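Local coordinates for DSBA-like thioredoxin domain-containing protein (Nitrosomonas europaea, PDB 2IN3) that probably acts as a thiol-disulfide oxidoreductase of the DsbA family, FrnE-like subfamily, and is a putative protein disulfide isomerase, at residues A[28-31]-A[32-35]; A[59-62]-A[63-67]; A[154-157]-A[158-161]. All coordinates share one frame; numbering follows the deposited sequence.

Contact 1 (A[28-31]-A[32-35]); sequences IENI and RQEY. With EDO (1,2-ethanediol), chain E.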
ATOM      1  N   ILE A  28     -10.089  -3.509   1.005  1.00 44.67           N
ATOM      2  CA  ILE A  28      -9.916  -2.207   1.666  1.00 45.98           C
ATOM      3  C   ILE A  28     -10.761  -1.095   1.010  1.00 45.14           C
ATOM      4  O   ILE A  28     -11.261  -0.196   1.706  1.00 44.81           O
ATOM      5  CB  ILE A  28      -8.387  -1.833   1.867  1.00 47.08           C
ATOM      6  CG1 ILE A  28      -8.245  -0.633   2.847  1.00 47.20           C
ATOM      7  CG2 ILE A  28      -7.745  -1.501   0.517  1.00 46.73           C
ATOM      8  CD1 ILE A  28      -8.748  -0.956   4.296  1.00 44.69           C
ATOM      9  N   GLU A  29     -11.002  -1.180  -0.309  1.00 45.81           N
ATOM     10  CA  GLU A  29     -11.942  -0.249  -0.981  1.00 46.10           C
ATOM     11  C   GLU A  29     -13.361  -0.358  -0.340  1.00 44.72           C
ATOM     12  O   GLU A  29     -14.003   0.661  -0.022  1.00 43.85           O
ATOM     13  CB  GLU A  29     -12.032  -0.514  -2.497  1.00 46.10           C
ATOM     14  CG  GLU A  29     -13.079   0.376  -3.267  1.00 47.93           C
ATOM     15  CD  GLU A  29     -13.491  -0.170  -4.679  1.00 49.07           C
ATOM     16  OE1 GLU A  29     -12.885  -1.160  -5.166  1.00 56.16           O
ATOM     17  OE2 GLU A  29     -14.444   0.395  -5.302  1.00 53.58           O
ATOM     18  N   ASN A  30     -13.844  -1.583  -0.193  1.00 44.08           N
ATOM     19  CA  ASN A  30     -15.155  -1.800   0.415  1.00 44.93           C
ATOM     20  C   ASN A  30     -15.217  -1.304   1.851  1.00 44.51           C
ATOM     21  O   ASN A  30     -16.190  -0.653   2.250  1.00 43.96           O
ATOM     22  CB  ASN A  30     -15.591  -3.263   0.338  1.00 44.93           C
ATOM     23  CG  ASN A  30     -17.087  -3.431   0.672  1.00 50.40           C
ATOM     24  OD1 ASN A  30     -17.488  -3.491   1.839  1.00 54.24           O
ATOM     25  ND2 ASN A  30     -17.922  -3.463  -0.366  1.00 55.11           N
ATOM     26  N   ILE A  31     -14.161  -1.594   2.623  1.00 44.41           N
ATOM     27  CA  ILE A  31     -14.072  -1.130   4.010  1.00 44.77           C
ATOM     28  C   ILE A  31     -14.152   0.410   4.068  1.00 44.94           C
ATOM     29  O   ILE A  31     -14.962   0.980   4.817  1.00 44.15           O
ATOM     30  CB  ILE A  31     -12.770  -1.637   4.676  1.00 45.65           C
ATOM     31  CG1 ILE A  31     -12.817  -3.149   4.863  1.00 44.16           C
ATOM     32  CG2 ILE A  31     -12.566  -0.954   6.064  1.00 46.89           C
ATOM     33  CD1 ILE A  31     -11.412  -3.760   5.224  1.00 46.73           C
ATOM     34  N   ARG A  32     -13.324   1.076   3.269  1.00 44.83           N
ATOM     35  CA  ARG A  32     -13.408   2.556   3.120  1.00 47.92           C
ATOM     36  C   ARG A  32     -14.781   3.023   2.732  1.00 48.31           C
ATOM     37  O   ARG A  32     -15.253   4.051   3.209  1.00 50.61           O
ATOM     38  CB  ARG A  32     -12.420   3.082   2.062  1.00 46.78           C
ATOM     39  CG  ARG A  32     -10.977   2.882   2.454  1.00 49.58           C
ATOM     40  CD  ARG A  32     -10.060   3.426   1.395  1.00 47.30           C
ATOM     41  NE  ARG A  32     -10.253   4.850   1.287  1.00 53.41           N
ATOM     42  CZ  ARG A  32     -10.522   5.504   0.178  1.00 52.39           C
ATOM     43  NH1 ARG A  32     -10.608   4.878  -0.988  1.00 57.05           N
ATOM     44  NH2 ARG A  32     -10.686   6.794   0.242  1.00 51.63           N
ATOM     45  N   GLN A  33     -15.425   2.320   1.814  1.00 49.48           N
ATOM     46  CA  GLN A  33     -16.740   2.757   1.383  1.00 50.27           C
ATOM     47  C   GLN A  33     -17.747   2.615   2.537  1.00 48.27           C
ATOM     48  O   GLN A  33     -18.559   3.510   2.735  1.00 50.03           O
ATOM     49  CB  GLN A  33     -17.189   1.989   0.134  1.00 50.35           C
ATOM     50  CG  GLN A  33     -16.404   2.414  -1.141  1.00 53.90           C
ATOM     51  CD  GLN A  33     -16.618   1.499  -2.369  1.00 55.71           C
ATOM     52  OE1 GLN A  33     -17.027   0.318  -2.249  1.00 62.10           O
ATOM     53  NE2 GLN A  33     -16.319   2.038  -3.556  1.00 58.40           N
ATOM     54  N   GLU A  34     -17.630   1.544   3.324  1.00 45.16           N
ATOM     55  CA  GLU A  34     -18.643   1.207   4.317  0.50 44.66           C
ATOM     56  C   GLU A  34     -18.429   1.884   5.677  1.00 44.39           C
ATOM     57  O   GLU A  34     -19.402   2.297   6.339  1.00 42.91           O
ATOM     58  CB  GLU A  34     -18.705  -0.307   4.492  0.50 44.64           C
ATOM     59  CG  GLU A  34     -20.100  -0.793   4.775  0.50 44.96           C
ATOM     60  CD  GLU A  34     -20.160  -2.264   5.161  0.50 44.08           C
ATOM     61  OE1 GLU A  34     -21.081  -2.602   5.907  0.50 43.73           O
ATOM     62  OE2 GLU A  34     -19.314  -3.069   4.705  0.50 42.76           O
ATOM     63  N   TYR A  35     -17.167   2.018   6.085  1.00 42.12           N
ATOM     64  CA  TYR A  35     -16.847   2.464   7.438  1.00 42.86           C
ATOM     65  C   TYR A  35     -16.370   3.911   7.603  1.00 43.48           C
ATOM     66  O   TYR A  35     -16.072   4.323   8.729  1.00 44.75           O
ATOM     67  CB  TYR A  35     -15.819   1.523   8.065  1.00 42.42           C
ATOM     68  CG  TYR A  35     -16.343   0.124   8.335  1.00 42.70           C
ATOM     69  CD1 TYR A  35     -16.808  -0.238   9.602  1.00 42.03           C
ATOM     70  CD2 TYR A  35     -16.378  -0.825   7.314  1.00 42.55           C
ATOM     71  CE1 TYR A  35     -17.317  -1.532   9.850  1.00 42.47           C
ATOM     72  CE2 TYR A  35     -16.870  -2.101   7.537  1.00 42.78           C
ATOM     73  CZ  TYR A  35     -17.314  -2.459   8.803  1.00 40.92           C
ATOM     74  OH  TYR A  35     -17.763  -3.739   9.001  1.00 42.98           O
TER
HETATM   75  C1  EDO E 218     -14.094   5.948   0.127  1.00 67.33           C
HETATM   76  O1  EDO E 218     -14.994   5.616  -0.928  1.00 65.38           O
HETATM   77  C2  EDO E 218     -14.839   6.703   1.228  1.00 67.81           C
HETATM   78  O2  EDO E 218     -16.240   6.461   1.060  1.00 68.66           O
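With CG1 of Ile31 beside its backbone N (chi1 -68°), the CG2 branch is left to face Tyr35, whose own CG stands anti to its carbonyl carbon (chi1 -67°) and swings the ring back beside the preceding turn. The two meet in the last turns of helix 19-35, the helix of the beta-alpha-beta unit that it forms with strands 9-14 and 40-45 in the thioredoxin-like domain. Ile31 CG2 lies 4.0 Å from Tyr35 CD2, an apolar touch between a methyl and one ring carbon. The ring also turns its edge to the backbone, with Ile31 O lying in the ring plane, 3.4 Å from Tyr35 CD2. That same oxygen takes the helical bond from Tyr35 N at 2.7 Å, the donor coming almost straight on to the carbonyl. Ile31 and Tyr35 pack against helix 198-211, through Ile198, Leu205 and Leu209 among others, while Ile28 faces Tyr12 and Phe112.

On an adjacent side of the helix, the amide of Asn30 and the carboxylate of Glu34 stand nearly perpendicular, their planes 82° apart. Asn30 OD1 and Glu34 OE2, 3.4 Å apart, are both acceptors and cannot bond to each other; Arg202 bridges them, giving a hydrogen bond to the amide oxygen and a salt bridge to the carboxylate. Tyr35 OH is hydrogen-bonded to Asp206 OD1. Arg32, which also touches Phe112 of helix 111-123, bends at chi3, and C1 of a 1,2-ethanediol, probably from the crystallisation liquor, sits over one guanidinium face toward the rim, 3.6 Å from Arg32 CZ.

Contact 2 (A[59-62]-A[63-67]); sequences EKRA and QILHH. With PO4 (phosphate ion), chain B.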
ATOM      1  N   GLU A  59      15.652 -17.559  -7.455  1.00 42.93           N
ATOM      2  CA  GLU A  59      14.859 -18.266  -6.433  1.00 42.64           C
ATOM      3  C   GLU A  59      13.832 -17.352  -5.805  1.00 41.69           C
ATOM      4  O   GLU A  59      12.667 -17.738  -5.593  1.00 40.30           O
ATOM      5  CB  GLU A  59      15.770 -18.787  -5.324  1.00 43.23           C
ATOM      6  CG  GLU A  59      16.250 -20.200  -5.516  1.00 46.77           C
ATOM      7  CD  GLU A  59      17.540 -20.480  -4.760  1.00 51.17           C
ATOM      8  OE1 GLU A  59      17.886 -19.692  -3.848  1.00 55.01           O
ATOM      9  OE2 GLU A  59      18.217 -21.478  -5.084  1.00 51.75           O
ATOM     10  N   LYS A  60      14.277 -16.137  -5.494  1.00 40.99           N
ATOM     11  CA  LYS A  60      13.400 -15.126  -4.912  1.00 41.02           C
ATOM     12  C   LYS A  60      12.338 -14.702  -5.923  1.00 40.34           C
ATOM     13  O   LYS A  60      11.156 -14.550  -5.581  1.00 39.60           O
ATOM     14  CB  LYS A  60      14.225 -13.925  -4.375  1.00 41.61           C
ATOM     15  CG  LYS A  60      13.377 -12.772  -3.787  1.00 44.87           C
ATOM     16  CD  LYS A  60      12.487 -13.208  -2.616  1.00 49.62           C
ATOM     17  CE  LYS A  60      13.336 -13.719  -1.434  1.00 55.13           C
ATOM     18  NZ  LYS A  60      12.520 -14.451  -0.396  1.00 58.82           N
ATOM     19  N   ARG A  61      12.740 -14.530  -7.179  1.00 39.91           N
ATOM     20  CA  ARG A  61      11.756 -14.188  -8.227  1.00 40.04           C
ATOM     21  C   ARG A  61      10.666 -15.281  -8.346  1.00 39.08           C
ATOM     22  O   ARG A  61       9.491 -14.978  -8.472  1.00 39.40           O
ATOM     23  CB  ARG A  61      12.477 -13.988  -9.565  1.00 40.20           C
ATOM     24  CG  ARG A  61      11.584 -13.699 -10.749  1.00 41.11           C
ATOM     25  CD  ARG A  61      12.394 -13.679 -12.091  1.00 41.21           C
ATOM     26  NE  ARG A  61      11.461 -13.471 -13.200  1.00 44.05           N
ATOM     27  CZ  ARG A  61      10.854 -14.453 -13.865  1.00 48.53           C
ATOM     28  NH1 ARG A  61      11.119 -15.735 -13.574  1.00 49.61           N
ATOM     29  NH2 ARG A  61       9.989 -14.163 -14.835  1.00 47.48           N
ATOM     30  N   ALA A  62      11.068 -16.543  -8.310  1.00 38.96           N
ATOM     31  CA  ALA A  62      10.083 -17.640  -8.396  1.00 40.07           C
ATOM     32  C   ALA A  62       9.125 -17.635  -7.197  1.00 40.66           C
ATOM     33  O   ALA A  62       7.938 -17.922  -7.346  1.00 41.32           O
ATOM     34  CB  ALA A  62      10.774 -18.978  -8.543  1.00 39.60           C
ATOM     35  N   GLN A  63       9.634 -17.321  -6.010  1.00 41.60           N
ATOM     36  CA  GLN A  63       8.767 -17.211  -4.833  1.00 42.95           C
ATOM     37  C   GLN A  63       7.738 -16.129  -5.047  1.00 42.97           C
ATOM     38  O   GLN A  63       6.561 -16.315  -4.756  1.00 43.16           O
ATOM     39  CB  GLN A  63       9.569 -16.909  -3.568  1.00 43.89           C
ATOM     40  CG  GLN A  63      10.443 -18.042  -3.157  1.00 46.73           C
ATOM     41  CD  GLN A  63      11.279 -17.739  -1.925  1.00 52.65           C
ATOM     42  OE1 GLN A  63      11.948 -16.699  -1.837  1.00 56.14           O
ATOM     43  NE2 GLN A  63      11.271 -18.667  -0.979  1.00 54.23           N
ATOM     44  N   ILE A  64       8.184 -14.981  -5.549  1.00 43.00           N
ATOM     45  CA  ILE A  64       7.286 -13.845  -5.739  1.00 42.91           C
ATOM     46  C   ILE A  64       6.203 -14.197  -6.767  1.00 42.92           C
ATOM     47  O   ILE A  64       5.005 -13.945  -6.549  1.00 43.18           O
ATOM     48  CB  ILE A  64       8.079 -12.562  -6.149  1.00 43.01           C
ATOM     49  CG1 ILE A  64       8.969 -12.085  -4.988  1.00 42.61           C
ATOM     50  CG2 ILE A  64       7.131 -11.450  -6.638  1.00 41.63           C
ATOM     51  CD1 ILE A  64      10.089 -11.113  -5.401  1.00 44.98           C
ATOM     52  N   LEU A  65       6.616 -14.818  -7.868  1.00 42.35           N
ATOM     53  CA  LEU A  65       5.660 -15.182  -8.906  1.00 42.38           C
ATOM     54  C   LEU A  65       4.627 -16.212  -8.402  1.00 41.97           C
ATOM     55  O   LEU A  65       3.483 -16.184  -8.816  1.00 41.73           O
ATOM     56  CB  LEU A  65       6.395 -15.710 -10.144  1.00 41.73           C
ATOM     57  CG  LEU A  65       7.235 -14.647 -10.876  1.00 43.93           C
ATOM     58  CD1 LEU A  65       7.995 -15.312 -11.999  1.00 42.70           C
ATOM     59  CD2 LEU A  65       6.385 -13.464 -11.386  1.00 42.58           C
ATOM     60  N   HIS A  66       5.038 -17.116  -7.509  1.00 42.04           N
ATOM     61  CA  HIS A  66       4.088 -18.045  -6.920  1.00 42.47           C
ATOM     62  C   HIS A  66       3.044 -17.247  -6.131  1.00 43.16           C
ATOM     63  O   HIS A  66       1.849 -17.558  -6.206  1.00 41.51           O
ATOM     64  CB  HIS A  66       4.775 -19.066  -6.011  1.00 43.04           C
ATOM     65  CG  HIS A  66       3.808 -19.867  -5.195  1.00 44.04           C
ATOM     66  ND1 HIS A  66       2.857 -20.691  -5.765  1.00 43.19           N
ATOM     67  CD2 HIS A  66       3.624 -19.949  -3.853  1.00 43.22           C
ATOM     68  CE1 HIS A  66       2.139 -21.254  -4.811  1.00 43.30           C
ATOM     69  NE2 HIS A  66       2.584 -20.821  -3.642  1.00 44.37           N
ATOM     70  N   HIS A  67       3.494 -16.211  -5.403  1.00 43.47           N
ATOM     71  CA  HIS A  67       2.561 -15.338  -4.674  1.00 45.06           C
ATOM     72  C   HIS A  67       1.574 -14.670  -5.643  1.00 45.33           C
ATOM     73  O   HIS A  67       0.381 -14.638  -5.370  1.00 45.20           O
ATOM     74  CB  HIS A  67       3.288 -14.289  -3.795  1.00 45.29           C
ATOM     75  CG  HIS A  67       3.973 -14.896  -2.608  1.00 49.05           C
ATOM     76  ND1 HIS A  67       4.967 -14.254  -1.900  1.00 53.82           N
ATOM     77  CD2 HIS A  67       3.829 -16.113  -2.032  1.00 51.53           C
ATOM     78  CE1 HIS A  67       5.407 -15.050  -0.936  1.00 53.96           C
ATOM     79  NE2 HIS A  67       4.736 -16.189  -0.996  1.00 52.70           N
TER
HETATM   80  P   PO4 B 215       5.198 -10.636  -2.339  1.00 53.06           P
HETATM   81  O1  PO4 B 215       6.069 -11.767  -2.810  1.00 54.26           O
HETATM   82  O2  PO4 B 215       5.963  -9.596  -1.549  1.00 56.79           O
HETATM   83  O3  PO4 B 215       4.522 -10.018  -3.524  1.00 48.46           O
HETATM   84  O4  PO4 B 215       4.200 -11.238  -1.353  1.00 55.01           O
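Residues 59-67 form a regular alpha-helical run within helix 58-75, its i to i+4 bonds including Leu65 N to Arg61 O at 2.9 Å and His66 N to Ala62 O at 3.0 Å. On this surface helix of the DsbA-like domain, side chains three and four residues apart meet in two different ways.

Lys60 and Gln63 make the polar pair. The lysine chain leaves with CG anti to the backbone N (chi1 178°) and then folds at chi2 and chi3, which curls its ammonium forward along the helix to Gln63. Lys60 NZ donates to Gln63 OE1 at 2.7 Å, tilted 26° from the plane of the amide carbonyl, and Lys60 CE rests against the same oxygen. The inner part of the lysine chain meets Ile64, whose CD1 is 4.0 Å from Lys60 CG.

Arg61 and Leu65 meet through a methyl and a flat face: Leu65 CD1 sits over one side of the guanidinium, toward its rim and 3.5 Å from Arg61 CZ. The arginine's N-H groups are used elsewhere, NE bonding to the carbonyl oxygen of Leu85 and NH2 to that of Ala84, which probably restrains its rotation and joins the loop to the helix. An alanine here would remove the guanidinium and is likely to leave both loop carbonyls without these donors and Leu65 CD1 without its flat cover.

At the far end of the run His67 holds a phosphate ion, probably from the crystallisation liquor, which Ser19 OG also binds. His67 ND1 donates to phosphate O1 at 2.9 Å, the oxygen lying in the ring plane and the bond nearly straight at 167°.

Contact 3 (A[154-157]-A[158-161]); sequences QSDE and AKQR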
ATOM      1  N   GLN A 154      10.843  14.642  -4.038  1.00 44.07           N
ATOM      2  CA  GLN A 154      12.284  14.784  -3.897  1.00 44.95           C
ATOM      3  C   GLN A 154      12.727  15.370  -2.550  1.00 45.29           C
ATOM      4  O   GLN A 154      13.938  15.389  -2.249  1.00 46.45           O
ATOM      5  CB  GLN A 154      12.840  15.609  -5.073  1.00 44.31           C
ATOM      6  CG  GLN A 154      12.598  14.877  -6.420  1.00 44.24           C
ATOM      7  CD  GLN A 154      13.121  15.638  -7.614  1.00 45.58           C
ATOM      8  OE1 GLN A 154      13.232  16.858  -7.579  1.00 47.97           O
ATOM      9  NE2 GLN A 154      13.416  14.920  -8.695  1.00 46.79           N
ATOM     10  N   SER A 155      11.772  15.856  -1.750  1.00 44.99           N
ATOM     11  CA  SER A 155      12.099  16.615  -0.526  1.00 44.55           C
ATOM     12  C   SER A 155      12.616  15.699   0.578  1.00 43.89           C
ATOM     13  O   SER A 155      12.190  14.548   0.671  1.00 43.32           O
ATOM     14  CB  SER A 155      10.877  17.379   0.007  1.00 44.28           C
ATOM     15  OG  SER A 155       9.866  16.494   0.455  1.00 45.40           O
ATOM     16  N   ASP A 156      13.509  16.238   1.421  1.00 43.04           N
ATOM     17  CA  ASP A 156      13.939  15.530   2.630  1.00 42.68           C
ATOM     18  C   ASP A 156      12.751  15.175   3.513  1.00 43.03           C
ATOM     19  O   ASP A 156      12.735  14.087   4.122  1.00 42.02           O
ATOM     20  CB  ASP A 156      14.961  16.349   3.425  1.00 43.29           C
ATOM     21  CG  ASP A 156      16.345  16.277   2.820  1.00 44.27           C
ATOM     22  OD1 ASP A 156      16.600  15.363   1.998  1.00 47.59           O
ATOM     23  OD2 ASP A 156      17.182  17.136   3.148  1.00 49.44           O
ATOM     24  N   GLU A 157      11.771  16.080   3.580  1.00 42.35           N
ATOM     25  CA  GLU A 157      10.557  15.826   4.342  1.00 43.34           C
ATOM     26  C   GLU A 157       9.844  14.533   3.925  1.00 42.87           C
ATOM     27  O   GLU A 157       9.487  13.716   4.779  1.00 42.91           O
ATOM     28  CB  GLU A 157       9.590  17.013   4.295  1.00 42.57           C
ATOM     29  CG  GLU A 157       8.343  16.742   5.183  1.00 45.26           C
ATOM     30  CD  GLU A 157       7.215  17.771   5.047  1.00 45.71           C
ATOM     31  OE1 GLU A 157       7.310  18.704   4.201  1.00 45.49           O
ATOM     32  OE2 GLU A 157       6.214  17.622   5.792  1.00 48.34           O
ATOM     33  N   ALA A 158       9.628  14.342   2.619  1.00 41.93           N
ATOM     34  CA  ALA A 158       8.942  13.128   2.143  1.00 41.12           C
ATOM     35  C   ALA A 158       9.818  11.905   2.442  1.00 41.60           C
ATOM     36  O   ALA A 158       9.329  10.869   2.885  1.00 40.25           O
ATOM     37  CB  ALA A 158       8.645  13.235   0.672  1.00 41.34           C
ATOM     38  N   LYS A 159      11.135  12.059   2.288  1.00 41.89           N
ATOM     39  CA  LYS A 159      12.066  10.966   2.588  1.00 41.55           C
ATOM     40  C   LYS A 159      12.022  10.552   4.058  1.00 41.60           C
ATOM     41  O   LYS A 159      11.974   9.344   4.398  1.00 40.83           O
ATOM     42  CB  LYS A 159      13.497  11.339   2.170  1.00 42.09           C
ATOM     43  CG  LYS A 159      13.663  11.487   0.652  1.00 41.57           C
ATOM     44  CD  LYS A 159      15.095  11.900   0.254  1.00 41.93           C
ATOM     45  CE  LYS A 159      15.218  11.862  -1.272  1.00 44.28           C
ATOM     46  NZ  LYS A 159      16.535  12.406  -1.739  1.00 44.99           N
ATOM     47  N   GLN A 160      12.041  11.551   4.931  1.00 40.39           N
ATOM     48  CA  GLN A 160      12.106  11.313   6.361  1.00 40.20           C
ATOM     49  C   GLN A 160      10.771  10.798   6.883  1.00 40.61           C
ATOM     50  O   GLN A 160      10.737   9.896   7.743  1.00 40.26           O
ATOM     51  CB  GLN A 160      12.514  12.591   7.085  1.00 39.50           C
ATOM     52  CG  GLN A 160      13.956  12.992   6.793  1.00 38.51           C
ATOM     53  CD  GLN A 160      14.287  14.389   7.273  1.00 42.67           C
ATOM     54  OE1 GLN A 160      13.474  15.040   7.939  1.00 44.73           O
ATOM     55  NE2 GLN A 160      15.501  14.856   6.961  1.00 38.77           N
ATOM     56  N   ARG A 161       9.677  11.373   6.388  1.00 40.22           N
ATOM     57  CA  ARG A 161       8.348  10.842   6.745  1.00 41.03           C
ATOM     58  C   ARG A 161       8.156   9.387   6.356  1.00 41.06           C
ATOM     59  O   ARG A 161       7.581   8.606   7.147  1.00 41.25           O
ATOM     60  CB  ARG A 161       7.219  11.669   6.146  1.00 40.78           C
ATOM     61  CG  ARG A 161       7.080  13.060   6.755  1.00 43.57           C
ATOM     62  CD  ARG A 161       5.900  13.716   6.051  1.00 48.14           C
ATOM     63  NE  ARG A 161       5.519  15.005   6.613  1.00 50.80           N
ATOM     64  CZ  ARG A 161       4.498  15.185   7.441  1.00 51.40           C
ATOM     65  NH1 ARG A 161       3.746  14.146   7.822  1.00 48.58           N
ATOM     66  NH2 ARG A 161       4.224  16.411   7.861  1.00 49.81           N
TER
HETATM   67  O   HOH W   1      16.203  15.239  -0.942  1.00 53.53           O
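The side chains of Glu157 and Arg161 run alongside each other in the same direction and close a salt bridge one helical turn apart. A single carboxylate oxygen does the work: Glu157 OE2 accepts from Arg161 NE at 2.8 Å and from Arg161 NH2 at 3.1 Å, so the guanidinium grips side-on. Both bonds stay close to the guanidinium plane, but NE reaches the oxygen on its anti side, 26° out of the carboxylate plane, and the two flat groups are turned 44° against each other. Extended chains allow this, with Glu157 CG anti to the backbone N and Arg161 CG beside its own. Beyond the pair, the arginine chain rests on Val101 and Leu105 of helix 94-106.

At the start of the helix Ser155 OG accepts from Ala158 N at 3.1 Å, and the Ala158 methyl packs against the same hydroxyl oxygen. A chi1 of 66°, placing OG between the backbone N and the carbonyl carbon, directs it to that amide. The hydroxyl is also hydrogen-bonded to Val152 O, which links the cap to the preceding helix 146-154.

A water forms the next shell. It donates to Gln154 O at 2.6 Å and to Asp156 OD1 at 3.0 Å and accepts from Lys159 NZ, joining groups of opposite charge whose charged atoms, Asp156 OD1 and Lys159 NZ, stay 4.8 Å apart. Asp156 lies in the first turn, where its negative charge probably suits the helix dipole. Together these bonds make a serine N-cap followed by an i to i+4 Glu-Arg salt bridge, at the beginning of helix 156-171.

How the contacts relate
All three contacts are local, two along a helix and one at a helix start, and they lie in three different helices of the DsbA-like domain. Contact 1 is partly buried: its helix belongs to the beta-alpha-beta unit, and its apolar side packs on strand 9-14 and on helix 198-211. Contacts 2 and 3 are surface contacts, where charged and polar side chains carry most of the chemistry: a lysine-amide bond and an arginine fastened to a loop in 59-67, a capped helix start with a carboxylate-guanidinium pair in 154-161. Contacts 1 and 2 have centres about 30 Å apart, and the nearest atoms of contacts 2 and 3 are about 23 Å apart.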